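Local coordinates for secreted protein ASP-2 (Necator americanus, PDB 1U53) that is a secreted CAP-superfamily (pathogenesis-related-1) protein of a human hookworm, studied as a vaccine antigen, whose molecular role is not firmly established, at residues A54-C57 / E58-K61. Numbering follows the deposited sequence.
Sequences AYDC and EVEK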
# COMPACT_ATOMS: atom_id res chain seq x y z
N ALA A 54 2.94 -3.92 9.44
CA ALA A 54 2.12 -4.73 10.34
C ALA A 54 0.67 -4.33 10.13
O ALA A 54 0.39 -3.17 9.84
CB ALA A 54 2.48 -4.47 11.81
N TYR A 55 -0.24 -5.25 10.37
CA TYR A 55 -1.67 -4.97 10.26
C TYR A 55 -2.13 -4.23 11.51
O TYR A 55 -1.63 -4.49 12.62
CB TYR A 55 -2.50 -6.25 10.06
CG TYR A 55 -3.82 -5.94 9.37
CD1 TYR A 55 -3.88 -5.75 7.97
CD2 TYR A 55 -5.00 -5.73 10.11
CE1 TYR A 55 -5.10 -5.40 7.33
CE2 TYR A 55 -6.22 -5.39 9.47
CZ TYR A 55 -6.25 -5.21 8.10
OH TYR A 55 -7.43 -4.84 7.48
N ASP A 56 -3.02 -3.27 11.34
CA ASP A 56 -3.41 -2.44 12.52
C ASP A 56 -4.94 -2.31 12.49
O ASP A 56 -5.50 -1.73 11.54
CB ASP A 56 -2.76 -1.07 12.39
CG ASP A 56 -3.11 -0.12 13.51
OD1 ASP A 56 -4.25 -0.14 13.99
OD2 ASP A 56 -2.25 0.67 13.94
N CYS A 57 -5.62 -2.84 13.51
CA CYS A 57 -7.09 -2.90 13.47
C CYS A 57 -7.73 -1.52 13.55
O CYS A 57 -8.87 -1.33 13.10
CB CYS A 57 -7.63 -3.72 14.66
SG CYS A 57 -6.99 -5.37 14.76
N GLU A 58 -7.03 -0.57 14.19
CA GLU A 58 -7.52 0.81 14.24
C GLU A 58 -7.51 1.53 12.90
O GLU A 58 -8.41 2.30 12.56
CB GLU A 58 -6.81 1.64 15.33
CG GLU A 58 -7.19 1.16 16.73
CD GLU A 58 -8.67 1.38 16.99
OE1 GLU A 58 -9.43 0.38 17.05
OE2 GLU A 58 -9.05 2.56 17.02
N VAL A 59 -6.48 1.25 12.12
CA VAL A 59 -6.37 1.75 10.75
C VAL A 59 -7.45 1.09 9.91
O VAL A 59 -8.09 1.75 9.08
CB VAL A 59 -4.99 1.47 10.20
CG1 VAL A 59 -4.90 1.99 8.74
CG2 VAL A 59 -3.95 2.25 11.08
N GLU A 60 -7.68 -0.21 10.12
CA GLU A 60 -8.83 -0.86 9.42
C GLU A 60 -10.18 -0.17 9.72
O GLU A 60 -11.04 -0.01 8.85
CB GLU A 60 -8.94 -2.34 9.83
CG GLU A 60 -10.17 -3.03 9.28
CD GLU A 60 -10.18 -4.49 9.65
OE1 GLU A 60 -11.03 -4.84 10.49
OE2 GLU A 60 -9.33 -5.26 9.13
N LYS A 61 -10.32 0.29 10.98
CA LYS A 61 -11.57 0.92 11.41
C LYS A 61 -11.81 2.16 10.63
O LYS A 61 -12.90 2.37 10.13
CB LYS A 61 -11.45 1.33 12.87
CG LYS A 61 -12.62 2.12 13.38
CD LYS A 61 -12.32 2.65 14.77
CE LYS A 61 -13.49 3.47 15.31
NZ LYS A 61 -14.82 2.71 15.32
O HOH W 1 -10.80 -3.07 13.01
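Asp56 and Glu60 join the end of strand 54-55 to the first turn of helix 57-67: Asp56 O accepts from Glu60 N at 3.0 Å, and one residue on, Cys57 O takes Lys61 N. Asp56 is the N-cap. Its CG stands anti to the backbone N (chi1 178°), which brings the carboxylate back over the helix start. There OD1 receives Val59 N at 3.2 Å, a fairly straight bond that arrives from above the carboxylate plane, and Glu58 N gives the same oxygen a weak, bent second bond. The CG2 methyl of Val59 packs against Asp56 CG at 3.5 Å, the two side chains crossing at about a right angle, while OD2 forms a salt bridge with Lys145 of the neighbouring strand. Farther round, the extended Glu60 side chain meets the edge of the Tyr55 ring. Tyr55 OH donates to the anti lone pair of Glu60 OE2 across 2.6 Å, with ring and carboxylate planes 66° apart, while Cys148 N donates to the same hydroxyl. Arg17 pairs with that same OE2, and Asn10 bonds OE1; a water bridges OE1 to Cys57 O. Beside this, the Cys57-Cys7 disulfide ties the helix start to the N-terminal segment. With a tyrosine hydroxyl, an arginine and an asparagine around it, the buried Glu60 carboxylate is probably held ionised, and the negative Asp56 cap should suit the positive end of the helix dipole.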